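PDB 5T5I: tungsten-containing formylmethanofuran dehydrogenase 2 subunit C from Methanothermobacter wolfeii, which probably takes part in the tungsten-dependent interconversion of carbon dioxide and formylmethanofuran, contributing a beta-helical subunit to the larger enzyme complex. Local coordinates for residues E10-P15 and G49-V54; D24-K29 and I65-D70; I37-M40 and V45-L48. All blocks are in the same frame, centred on the assembly; numbering follows the deposited sequence.

Interaction 1. Residues E10-P15 and G49-V54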
ATOM      1  N   GLU C  10     -46.819  -8.829 -36.765  1.00 40.36           N
ATOM      2  CA  GLU C  10     -46.157  -8.010 -35.744  1.00 39.61           C
ATOM      3  C   GLU C  10     -46.215  -8.693 -34.364  1.00 40.88           C
ATOM      4  O   GLU C  10     -47.292  -9.091 -33.912  1.00 39.15           O
ATOM      5  CB  GLU C  10     -46.776  -6.605 -35.661  1.00 41.63           C
ATOM      6  CG  GLU C  10     -46.037  -5.684 -34.703  1.00 53.00           C
ATOM      7  CD  GLU C  10     -46.362  -4.211 -34.849  1.00 77.81           C
ATOM      8  OE1 GLU C  10     -45.422  -3.386 -34.774  1.00 81.39           O
ATOM      9  OE2 GLU C  10     -47.558  -3.876 -35.007  1.00 68.03           O
ATOM     10  N   GLN C  11     -45.051  -8.839 -33.708  1.00 35.21           N
ATOM     11  CA  GLN C  11     -45.006  -9.455 -32.385  1.00 33.10           C
ATOM     12  C   GLN C  11     -45.663  -8.505 -31.375  1.00 36.35           C
ATOM     13  O   GLN C  11     -45.455  -7.294 -31.458  1.00 35.20           O
ATOM     14  CB  GLN C  11     -43.564  -9.750 -31.950  1.00 33.65           C
ATOM     15  CG  GLN C  11     -42.934 -10.934 -32.669  1.00 39.67           C
ATOM     16  CD  GLN C  11     -43.144 -12.227 -31.922  1.00 41.16           C
ATOM     17  OE1 GLN C  11     -42.419 -12.529 -30.964  1.00 28.34           O
ATOM     18  NE2 GLN C  11     -44.084 -13.052 -32.373  1.00 30.97           N
ATOM     19  N   PRO C  12     -46.472  -9.028 -30.436  1.00 32.71           N
ATOM     20  CA  PRO C  12     -47.100  -8.150 -29.431  1.00 32.29           C
ATOM     21  C   PRO C  12     -46.133  -7.734 -28.320  1.00 35.33           C
ATOM     22  O   PRO C  12     -45.127  -8.416 -28.099  1.00 34.71           O
ATOM     23  CB  PRO C  12     -48.228  -9.025 -28.869  1.00 33.46           C
ATOM     24  CG  PRO C  12     -47.725 -10.419 -29.018  1.00 37.96           C
ATOM     25  CD  PRO C  12     -46.831 -10.447 -30.224  1.00 34.14           C
ATOM     26  N   GLU C  13     -46.450  -6.633 -27.602  1.00 32.34           N
ATOM     27  CA  GLU C  13     -45.657  -6.177 -26.440  1.00 31.81           C
ATOM     28  C   GLU C  13     -45.827  -7.113 -25.235  1.00 32.96           C
ATOM     29  O   GLU C  13     -44.887  -7.275 -24.452  1.00 31.61           O
ATOM     30  CB  GLU C  13     -46.018  -4.741 -26.025  1.00 33.69           C
ATOM     31  CG  GLU C  13     -45.498  -3.678 -26.982  1.00 50.81           C
ATOM     32  CD  GLU C  13     -45.356  -2.290 -26.387  1.00 78.45           C
ATOM     33  OE1 GLU C  13     -45.998  -2.003 -25.349  1.00 82.77           O
ATOM     34  OE2 GLU C  13     -44.596  -1.482 -26.966  1.00 70.70           O
ATOM     35  N   VAL C  14     -47.034  -7.694 -25.060  1.00 28.86           N
ATOM     36  CA  VAL C  14     -47.293  -8.704 -24.037  1.00 27.73           C
ATOM     37  C   VAL C  14     -46.803  -9.991 -24.704  1.00 31.57           C
ATOM     38  O   VAL C  14     -47.337 -10.324 -25.758  1.00 31.58           O
ATOM     39  CB  VAL C  14     -48.787  -8.797 -23.658  1.00 31.66           C
ATOM     40  CG1 VAL C  14     -49.049 -10.000 -22.754  1.00 31.12           C
ATOM     41  CG2 VAL C  14     -49.249  -7.514 -22.990  1.00 31.63           C
ATOM     42  N   PRO C  15     -45.776 -10.700 -24.189  1.00 27.80           N
ATOM     43  CA  PRO C  15     -45.265 -11.865 -24.939  1.00 27.10           C
ATOM     44  C   PRO C  15     -46.238 -13.018 -25.179  1.00 28.57           C
ATOM     45  O   PRO C  15     -47.233 -13.174 -24.466  1.00 28.19           O
ATOM     46  CB  PRO C  15     -44.066 -12.343 -24.109  1.00 27.92           C
ATOM     47  CG  PRO C  15     -43.767 -11.261 -23.154  1.00 32.80           C
ATOM     48  CD  PRO C  15     -44.991 -10.447 -22.964  1.00 28.76           C
ATOM     49  N   GLY C  49     -52.617 -18.870 -35.859  1.00 37.09           N
ATOM     50  CA  GLY C  49     -52.949 -18.077 -37.041  1.00 37.72           C
ATOM     51  C   GLY C  49     -53.177 -16.594 -36.788  1.00 40.88           C
ATOM     52  O   GLY C  49     -53.066 -15.793 -37.719  1.00 39.77           O
ATOM     53  N   ASP C  50     -53.509 -16.208 -35.540  1.00 37.84           N
ATOM     54  CA  ASP C  50     -53.690 -14.795 -35.169  1.00 37.09           C
ATOM     55  C   ASP C  50     -52.359 -14.030 -35.198  1.00 40.27           C
ATOM     56  O   ASP C  50     -52.381 -12.812 -35.338  1.00 40.00           O
ATOM     57  CB  ASP C  50     -54.307 -14.650 -33.755  1.00 38.64           C
ATOM     58  CG  ASP C  50     -55.737 -15.147 -33.601  1.00 51.72           C
ATOM     59  OD1 ASP C  50     -56.478 -15.149 -34.609  1.00 53.18           O
ATOM     60  OD2 ASP C  50     -56.138 -15.469 -32.452  1.00 55.35           O
ATOM     61  N   PHE C  51     -51.211 -14.723 -35.024  1.00 37.04           N
ATOM     62  CA  PHE C  51     -49.890 -14.082 -34.970  1.00 35.27           C
ATOM     63  C   PHE C  51     -48.876 -14.607 -35.992  1.00 38.12           C
ATOM     64  O   PHE C  51     -47.756 -14.090 -36.042  1.00 35.97           O
ATOM     65  CB  PHE C  51     -49.345 -14.196 -33.536  1.00 35.53           C
ATOM     66  CG  PHE C  51     -50.049 -13.250 -32.598  1.00 36.39           C
ATOM     67  CD1 PHE C  51     -49.647 -11.926 -32.491  1.00 39.00           C
ATOM     68  CD2 PHE C  51     -51.152 -13.666 -31.863  1.00 37.41           C
ATOM     69  CE1 PHE C  51     -50.308 -11.046 -31.628  1.00 39.57           C
ATOM     70  CE2 PHE C  51     -51.809 -12.784 -31.001  1.00 39.52           C
ATOM     71  CZ  PHE C  51     -51.372 -11.487 -30.878  1.00 37.82           C
ATOM     72  N   PHE C  52     -49.262 -15.585 -36.841  1.00 35.17           N
ATOM     73  CA  PHE C  52     -48.384 -16.134 -37.873  1.00 34.92           C
ATOM     74  C   PHE C  52     -49.155 -16.488 -39.123  1.00 41.14           C
ATOM     75  O   PHE C  52     -50.246 -17.051 -39.018  1.00 40.93           O
ATOM     76  CB  PHE C  52     -47.703 -17.435 -37.398  1.00 35.39           C
ATOM     77  CG  PHE C  52     -46.765 -17.264 -36.229  1.00 34.13           C
ATOM     78  CD1 PHE C  52     -47.234 -17.333 -34.926  1.00 35.16           C
ATOM     79  CD2 PHE C  52     -45.419 -17.027 -36.434  1.00 34.74           C
ATOM     80  CE1 PHE C  52     -46.371 -17.150 -33.847  1.00 35.42           C
ATOM     81  CE2 PHE C  52     -44.560 -16.836 -35.361  1.00 36.31           C
ATOM     82  CZ  PHE C  52     -45.040 -16.881 -34.074  1.00 34.40           C
ATOM     83  N   GLU C  53     -48.556 -16.246 -40.305  1.00 37.64           N
ATOM     84  CA  GLU C  53     -49.100 -16.741 -41.568  1.00 39.03           C
ATOM     85  C   GLU C  53     -48.549 -18.175 -41.618  1.00 43.94           C
ATOM     86  O   GLU C  53     -47.439 -18.393 -41.119  1.00 44.00           O
ATOM     87  CB  GLU C  53     -48.583 -15.952 -42.784  1.00 41.17           C
ATOM     88  CG  GLU C  53     -48.866 -14.457 -42.766  1.00 51.85           C
ATOM     89  CD  GLU C  53     -50.281 -14.031 -43.108  1.00 72.25           C
ATOM     90  OE1 GLU C  53     -51.150 -14.912 -43.310  1.00 72.57           O
ATOM     91  OE2 GLU C  53     -50.519 -12.804 -43.174  1.00 65.76           O
ATOM     92  N   VAL C  54     -49.311 -19.146 -42.135  1.00 40.28           N
ATOM     93  CA  VAL C  54     -48.877 -20.550 -42.200  1.00 40.32           C
ATOM     94  C   VAL C  54     -48.991 -21.070 -43.640  1.00 46.78           C
ATOM     95  O   VAL C  54     -50.015 -20.853 -44.282  1.00 45.98           O
ATOM     96  CB  VAL C  54     -49.681 -21.460 -41.225  1.00 43.48           C
ATOM     97  CG1 VAL C  54     -49.080 -22.869 -41.163  1.00 42.59           C
ATOM     98  CG2 VAL C  54     -49.755 -20.854 -39.818  1.00 42.76           C
TER
HETATM   99  O   HOH W   1     -46.090 -12.452 -34.460  1.00 41.92           O

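Interaction 2. Residues D24-K29 and I65-D70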
ATOM      1  N   ASP C  24     -43.740 -32.424 -32.993  1.00 33.50           N
ATOM      2  CA  ASP C  24     -44.644 -33.394 -32.349  1.00 33.59           C
ATOM      3  C   ASP C  24     -46.134 -32.995 -32.445  1.00 37.92           C
ATOM      4  O   ASP C  24     -46.989 -33.864 -32.615  1.00 38.13           O
ATOM      5  CB  ASP C  24     -44.258 -33.603 -30.879  1.00 34.49           C
ATOM      6  CG  ASP C  24     -42.845 -34.115 -30.705  1.00 43.08           C
ATOM      7  OD1 ASP C  24     -41.893 -33.297 -30.832  1.00 40.48           O
ATOM      8  OD2 ASP C  24     -42.680 -35.336 -30.496  1.00 48.45           O
ATOM      9  N   VAL C  25     -46.437 -31.689 -32.353  1.00 33.74           N
ATOM     10  CA  VAL C  25     -47.812 -31.193 -32.451  1.00 33.91           C
ATOM     11  C   VAL C  25     -48.204 -31.015 -33.916  1.00 38.15           C
ATOM     12  O   VAL C  25     -49.347 -31.280 -34.263  1.00 38.84           O
ATOM     13  CB  VAL C  25     -47.994 -29.884 -31.646  1.00 37.02           C
ATOM     14  CG1 VAL C  25     -49.402 -29.306 -31.822  1.00 37.32           C
ATOM     15  CG2 VAL C  25     -47.708 -30.126 -30.167  1.00 35.67           C
ATOM     16  N   PHE C  26     -47.272 -30.534 -34.767  1.00 34.66           N
ATOM     17  CA  PHE C  26     -47.556 -30.287 -36.187  1.00 34.65           C
ATOM     18  C   PHE C  26     -47.778 -31.595 -36.942  1.00 40.19           C
ATOM     19  O   PHE C  26     -48.527 -31.602 -37.917  1.00 40.95           O
ATOM     20  CB  PHE C  26     -46.437 -29.445 -36.836  1.00 35.68           C
ATOM     21  CG  PHE C  26     -46.450 -27.954 -36.544  1.00 35.85           C
ATOM     22  CD1 PHE C  26     -46.890 -27.465 -35.315  1.00 37.36           C
ATOM     23  CD2 PHE C  26     -45.912 -27.052 -37.452  1.00 37.46           C
ATOM     24  CE1 PHE C  26     -46.896 -26.092 -35.055  1.00 37.26           C
ATOM     25  CE2 PHE C  26     -45.903 -25.683 -37.181  1.00 39.37           C
ATOM     26  CZ  PHE C  26     -46.386 -25.215 -35.980  1.00 36.83           C
ATOM     27  N   ALA C  27     -47.180 -32.716 -36.467  1.00 37.99           N
ATOM     28  CA  ALA C  27     -47.335 -34.033 -37.109  1.00 38.84           C
ATOM     29  C   ALA C  27     -48.800 -34.474 -37.197  1.00 44.22           C
ATOM     30  O   ALA C  27     -49.523 -34.403 -36.203  1.00 43.39           O
ATOM     31  CB  ALA C  27     -46.516 -35.079 -36.369  1.00 39.13           C
ATOM     32  N   GLY C  28     -49.218 -34.870 -38.400  1.00 42.63           N
ATOM     33  CA  GLY C  28     -50.569 -35.345 -38.681  1.00 43.27           C
ATOM     34  C   GLY C  28     -51.635 -34.276 -38.845  1.00 47.86           C
ATOM     35  O   GLY C  28     -52.809 -34.616 -38.996  1.00 48.33           O
ATOM     36  N   LYS C  29     -51.257 -32.980 -38.828  1.00 43.17           N
ATOM     37  CA  LYS C  29     -52.203 -31.871 -38.964  1.00 41.59           C
ATOM     38  C   LYS C  29     -52.066 -31.204 -40.325  1.00 45.25           C
ATOM     39  O   LYS C  29     -50.959 -31.052 -40.833  1.00 44.55           O
ATOM     40  CB  LYS C  29     -51.952 -30.810 -37.877  1.00 42.39           C
ATOM     41  CG  LYS C  29     -52.335 -31.244 -36.475  1.00 46.05           C
ATOM     42  CD  LYS C  29     -52.229 -30.072 -35.493  1.00 47.61           C
ATOM     43  CE  LYS C  29     -52.711 -30.395 -34.093  1.00 48.22           C
ATOM     44  NZ  LYS C  29     -52.030 -31.590 -33.526  1.00 61.17           N
ATOM     45  N   ILE C  65     -40.673 -33.526 -40.140  1.00 40.88           N
ATOM     46  CA  ILE C  65     -41.119 -32.132 -40.125  1.00 39.88           C
ATOM     47  C   ILE C  65     -39.982 -31.191 -39.808  1.00 42.38           C
ATOM     48  O   ILE C  65     -39.264 -31.383 -38.822  1.00 40.90           O
ATOM     49  CB  ILE C  65     -42.309 -31.935 -39.152  1.00 42.39           C
ATOM     50  CG1 ILE C  65     -43.570 -32.565 -39.773  1.00 43.26           C
ATOM     51  CG2 ILE C  65     -42.533 -30.437 -38.831  1.00 42.61           C
ATOM     52  CD1 ILE C  65     -44.717 -32.668 -38.936  1.00 49.24           C
ATOM     53  N   LYS C  66     -39.883 -30.129 -40.618  1.00 39.04           N
ATOM     54  CA  LYS C  66     -38.948 -29.032 -40.445  1.00 37.82           C
ATOM     55  C   LYS C  66     -39.787 -27.751 -40.364  1.00 40.18           C
ATOM     56  O   LYS C  66     -40.412 -27.369 -41.355  1.00 39.29           O
ATOM     57  CB  LYS C  66     -37.981 -28.968 -41.627  1.00 40.57           C
ATOM     58  CG  LYS C  66     -36.877 -27.936 -41.474  1.00 55.13           C
ATOM     59  CD  LYS C  66     -36.216 -27.663 -42.828  1.00 66.13           C
ATOM     60  CE  LYS C  66     -34.813 -27.123 -42.723  1.00 77.63           C
ATOM     61  NZ  LYS C  66     -33.819 -28.010 -43.383  1.00 85.16           N
ATOM     62  N   ILE C  67     -39.837 -27.109 -39.184  1.00 35.42           N
ATOM     63  CA  ILE C  67     -40.567 -25.856 -39.009  1.00 34.97           C
ATOM     64  C   ILE C  67     -39.597 -24.705 -39.262  1.00 39.16           C
ATOM     65  O   ILE C  67     -38.558 -24.627 -38.605  1.00 38.21           O
ATOM     66  CB  ILE C  67     -41.224 -25.728 -37.608  1.00 37.25           C
ATOM     67  CG1 ILE C  67     -42.175 -26.916 -37.326  1.00 37.38           C
ATOM     68  CG2 ILE C  67     -41.989 -24.382 -37.504  1.00 37.19           C
ATOM     69  CD1 ILE C  67     -42.710 -27.029 -35.873  1.00 36.38           C
ATOM     70  N   ILE C  68     -39.942 -23.800 -40.188  1.00 36.35           N
ATOM     71  CA  ILE C  68     -39.134 -22.618 -40.470  1.00 36.52           C
ATOM     72  C   ILE C  68     -39.922 -21.406 -39.998  1.00 39.52           C
ATOM     73  O   ILE C  68     -40.991 -21.131 -40.543  1.00 40.04           O
ATOM     74  CB  ILE C  68     -38.754 -22.495 -41.974  1.00 40.15           C
ATOM     75  CG1 ILE C  68     -38.001 -23.767 -42.453  1.00 40.50           C
ATOM     76  CG2 ILE C  68     -37.916 -21.214 -42.215  1.00 39.56           C
ATOM     77  CD1 ILE C  68     -37.561 -23.782 -43.928  1.00 48.73           C
ATOM     78  N   ILE C  69     -39.391 -20.668 -39.007  1.00 34.41           N
ATOM     79  CA  ILE C  69     -40.014 -19.428 -38.551  1.00 33.26           C
ATOM     80  C   ILE C  69     -39.280 -18.366 -39.346  1.00 37.31           C
ATOM     81  O   ILE C  69     -38.116 -18.076 -39.053  1.00 36.08           O
ATOM     82  CB  ILE C  69     -39.941 -19.219 -37.023  1.00 35.20           C
ATOM     83  CG1 ILE C  69     -40.598 -20.416 -36.305  1.00 35.35           C
ATOM     84  CG2 ILE C  69     -40.609 -17.882 -36.642  1.00 36.91           C
ATOM     85  CD1 ILE C  69     -40.720 -20.324 -34.817  1.00 39.28           C
ATOM     86  N   ASP C  70     -39.916 -17.858 -40.404  1.00 36.11           N
ATOM     87  CA  ASP C  70     -39.284 -16.922 -41.329  1.00 36.57           C
ATOM     88  C   ASP C  70     -39.402 -15.480 -40.847  1.00 39.74           C
ATOM     89  O   ASP C  70     -40.014 -14.646 -41.507  1.00 39.90           O
ATOM     90  CB  ASP C  70     -39.856 -17.095 -42.754  1.00 39.36           C
ATOM     91  CG  ASP C  70     -39.035 -16.419 -43.839  1.00 47.19           C
ATOM     92  OD1 ASP C  70     -37.804 -16.281 -43.656  1.00 46.99           O
ATOM     93  OD2 ASP C  70     -39.623 -16.018 -44.863  1.00 51.73           O
TER

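Interaction 3. Residues I37-M40 and V45-L48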
ATOM      1  N   ILE C  37     -53.910 -24.091 -33.860  1.00 33.87           N
ATOM      2  CA  ILE C  37     -53.157 -24.509 -32.675  1.00 33.38           C
ATOM      3  C   ILE C  37     -53.223 -23.384 -31.642  1.00 38.42           C
ATOM      4  O   ILE C  37     -53.013 -22.217 -31.984  1.00 37.76           O
ATOM      5  CB  ILE C  37     -51.687 -24.903 -33.036  1.00 35.83           C
ATOM      6  CG1 ILE C  37     -51.672 -26.287 -33.726  1.00 37.35           C
ATOM      7  CG2 ILE C  37     -50.773 -24.919 -31.798  1.00 35.15           C
ATOM      8  CD1 ILE C  37     -50.341 -26.668 -34.373  1.00 41.23           C
ATOM      9  N   GLN C  38     -53.514 -23.731 -30.386  1.00 35.43           N
ATOM     10  CA  GLN C  38     -53.616 -22.731 -29.335  1.00 34.11           C
ATOM     11  C   GLN C  38     -52.262 -22.310 -28.798  1.00 34.68           C
ATOM     12  O   GLN C  38     -51.370 -23.140 -28.611  1.00 34.34           O
ATOM     13  CB  GLN C  38     -54.490 -23.234 -28.179  1.00 35.83           C
ATOM     14  CG  GLN C  38     -55.959 -23.390 -28.584  1.00 43.62           C
ATOM     15  CD  GLN C  38     -56.839 -23.801 -27.425  1.00 63.60           C
ATOM     16  OE1 GLN C  38     -56.420 -24.535 -26.520  1.00 57.36           O
ATOM     17  NE2 GLN C  38     -58.090 -23.359 -27.434  1.00 59.44           N
ATOM     18  N   ILE C  39     -52.123 -21.010 -28.539  1.00 30.75           N
ATOM     19  CA  ILE C  39     -50.963 -20.407 -27.876  1.00 29.52           C
ATOM     20  C   ILE C  39     -51.490 -19.385 -26.846  1.00 33.41           C
ATOM     21  O   ILE C  39     -52.657 -18.992 -26.917  1.00 32.17           O
ATOM     22  CB  ILE C  39     -49.951 -19.771 -28.875  1.00 32.80           C
ATOM     23  CG1 ILE C  39     -50.551 -18.557 -29.624  1.00 33.45           C
ATOM     24  CG2 ILE C  39     -49.420 -20.832 -29.856  1.00 33.30           C
ATOM     25  CD1 ILE C  39     -49.556 -17.778 -30.450  1.00 40.41           C
ATOM     26  N   MET C  40     -50.642 -18.949 -25.903  1.00 30.60           N
ATOM     27  CA  MET C  40     -51.051 -17.939 -24.916  1.00 32.17           C
ATOM     28  C   MET C  40     -50.556 -16.567 -25.345  1.00 32.95           C
ATOM     29  O   MET C  40     -49.440 -16.449 -25.846  1.00 30.58           O
ATOM     30  CB  MET C  40     -50.458 -18.210 -23.511  1.00 35.56           C
ATOM     31  CG  MET C  40     -50.869 -19.511 -22.876  1.00 41.82           C
ATOM     32  SD  MET C  40     -52.638 -19.684 -22.584  1.00 49.53           S
ATOM     33  CE  MET C  40     -52.980 -18.240 -21.453  1.00 46.25           C
ATOM     34  N   VAL C  45     -56.119 -17.074 -24.300  1.00 33.53           N
ATOM     35  CA  VAL C  45     -55.763 -18.165 -25.199  1.00 33.71           C
ATOM     36  C   VAL C  45     -56.109 -17.643 -26.611  1.00 37.33           C
ATOM     37  O   VAL C  45     -57.223 -17.162 -26.822  1.00 35.94           O
ATOM     38  CB  VAL C  45     -56.559 -19.465 -24.875  1.00 38.78           C
ATOM     39  CG1 VAL C  45     -56.223 -20.583 -25.860  1.00 39.50           C
ATOM     40  CG2 VAL C  45     -56.303 -19.938 -23.448  1.00 38.44           C
ATOM     41  N   VAL C  46     -55.161 -17.719 -27.557  1.00 33.30           N
ATOM     42  CA  VAL C  46     -55.374 -17.272 -28.945  1.00 33.47           C
ATOM     43  C   VAL C  46     -54.950 -18.384 -29.892  1.00 36.97           C
ATOM     44  O   VAL C  46     -54.411 -19.389 -29.453  1.00 35.55           O
ATOM     45  CB  VAL C  46     -54.647 -15.927 -29.266  1.00 37.11           C
ATOM     46  CG1 VAL C  46     -55.178 -14.797 -28.394  1.00 36.90           C
ATOM     47  CG2 VAL C  46     -53.127 -16.052 -29.140  1.00 36.19           C
ATOM     48  N   LYS C  47     -55.195 -18.198 -31.187  1.00 35.48           N
ATOM     49  CA  LYS C  47     -54.829 -19.164 -32.229  1.00 35.76           C
ATOM     50  C   LYS C  47     -53.479 -18.799 -32.823  1.00 38.82           C
ATOM     51  O   LYS C  47     -53.175 -17.612 -32.966  1.00 38.65           O
ATOM     52  CB  LYS C  47     -55.894 -19.173 -33.339  1.00 40.21           C
ATOM     53  CG  LYS C  47     -57.218 -19.774 -32.889  1.00 54.49           C
ATOM     54  CD  LYS C  47     -58.274 -19.741 -33.988  1.00 68.40           C
ATOM     55  CE  LYS C  47     -58.759 -18.346 -34.318  1.00 83.26           C
ATOM     56  NZ  LYS C  47     -60.203 -18.330 -34.685  1.00 95.73           N
ATOM     57  N   LEU C  48     -52.692 -19.804 -33.229  1.00 35.09           N
ATOM     58  CA  LEU C  48     -51.389 -19.589 -33.872  1.00 35.02           C
ATOM     59  C   LEU C  48     -51.536 -18.676 -35.094  1.00 38.70           C
ATOM     60  O   LEU C  48     -50.727 -17.775 -35.278  1.00 37.75           O
ATOM     61  CB  LEU C  48     -50.768 -20.948 -34.274  1.00 35.72           C
ATOM     62  CG  LEU C  48     -49.357 -20.946 -34.873  1.00 40.90           C
ATOM     63  CD1 LEU C  48     -48.328 -20.414 -33.895  1.00 41.29           C
ATOM     64  CD2 LEU C  48     -48.940 -22.339 -35.243  1.00 43.90           C
TER

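Interaction 1. Residues E10-P15 and G49-V54
Phe51 reaches across to the ring of Pro12 with one corner of its own ring. CE1 of Phe51 lies 3.7 Å from CG of Pro12, and CD of the proline is nearly as close, at 3.8 Å from the same CE1. The two rings meet obliquely rather than stacking flat. Phe51 CG sits beside its own backbone N and opposite the carbonyl carbon (chi1 -74°), which directs the ring toward the proline. The backbone of Glu10 meets another part of this ring: its O lies at the edge, close to the ring plane, 3.9 Å from Phe51 CD1. His41 packs edge-to-face with Phe51 and also touches Pro12.

The polar link is indirect. A water accepts a bond from Gln11 NE2 at 3.0 Å and donates one to Phe51 O at 2.8 Å. The other end of the Gln11 amide is held at strand 76-77, where OE1 is bonded to Asn75 N, just before it, and to Thr76 OG1. The Phe52 ring approaches Gln11 more loosely, with CZ 4.3 Å from NE2.

The contact joins the loop after strand 3-8 to the start of strand 52-56. These two strands pair antiparallel at the N-terminal end of the row of parallel strands. The arrangement suits an end cap on a parallel beta-helix, the fold expected of this subunit family.

Interaction 2. Residues D24-K29 and I65-D70
Ile67 covers one face of the Phe26 ring where a short helix packs on strand 66-69, one of the parallel strands near the N-terminal end of the beta-helix. Its CB points toward the helix but makes no close contact of its own. From there the side chain branches. CG2 brushes the rim of the ring, 4.1 Å from Phe26 CE2. CG1 lies beside its own backbone N (chi1 -57°) and comes closer, 3.7 Å from Phe26 CD2. The methyl at the tip, CD1, sits over the ring. It is 3.7 Å from the centroid of Phe26 and only 18° off the ring normal, a CH-pi contact. It is displaced somewhat toward the rim, and its nearest ring atom is CD2. The isoleucine chain and the phenylalanine cross at about a right angle. The CG1-CD1 bond lies almost flat along the ring face, with both carbons above the ring plane and CD1 the nearer to the centre.

Ile65, two residues earlier on the same side, extends its chain in the same way. Its target is backbone: CD1 lies 3.5 Å from Ala27 CA, where the chain leaves the helix. Ala27 CB is a little farther from that methyl, at 4.0 Å.

The packing is apolar and buried. Ile4 of strand 3-8 and Ile34 of helix 31-35 also touch Phe26, so its ring is part of a wider hydrophobic core.

After the helix the chain reverses in a type II turn from Phe26 to Lys29, with Gly28 at the position of positive phi (79°). Lys29 N bonds to Phe26 O across this turn. The lysine side chain folds back to the helix, and its NZ donates to Val25 O at 2.8 Å, lying in the carbonyl plane.

Interaction 3. Residues I37-M40 and V45-L48
Ile39 and Val46 face each other as a hydrogen-bonded antiparallel pair, and their side chains cross obliquely on one side of the sheet. CG1 of Ile39 meets CG2 of Val46 at 3.6 Å. Each of these carbons stands between its own backbone N and carbonyl carbon, the crowded position (chi1 66° for Ile39), and this brings the two branches together. The other branch of Ile39, CG2, is turned toward Leu48 and lies 4.2 Å from its CD1.

Val45 lies between two longer side chains. Its CG1 branch faces Gln38, whose extended chain runs past it so that CD comes within 3.6 Å. Its CG2 branch faces Met40, whose SD approaches to 3.8 Å. The methionine is bent at both later torsions, and it packs on the backbone of another protein's chain in the assembly. Gln38 and Lys47 are paired in the backbone, but their side chains diverge.

The backbone holds the pair firmly. Ile39 N to Val46 O and Val46 N to Ile39 O are both 2.9 Å. Leu48 N to Ile37 O is shorter, 2.7 Å. The side chains of Ile37 and Leu48, the two residues of this last bond, are buried, and both touch Phe26 of the short helix 23-26. Asp50 OD2 accepts a bond from Lys47 N.

Strands 38-41 and 44-47 are joined by just two residues. Together they form a tight antiparallel beta hairpin at the edge of a small sheet beside the beta-helix.

The three contacts lie on the same side of the chain, at its N-terminal end. Interaction 2 is the buried one and is wholly apolar between its segments. Interactions 1 and 3 are partly buried and mix apolar packing with polar links, a water bridge in interaction 1 and backbone bonds in interaction 3. Interaction 3 is local and nested inside the chain loops closed by the other two. All three touch. Phe26 and Val25 of interaction 2 pack on Ile37, and Phe26 also meets Leu48. Phe51 of interaction 1 rests on Val46, while Phe52 reaches Ile69. Aromatic rings thus connect the hairpin, the helix and strands 52-56 and 66-69.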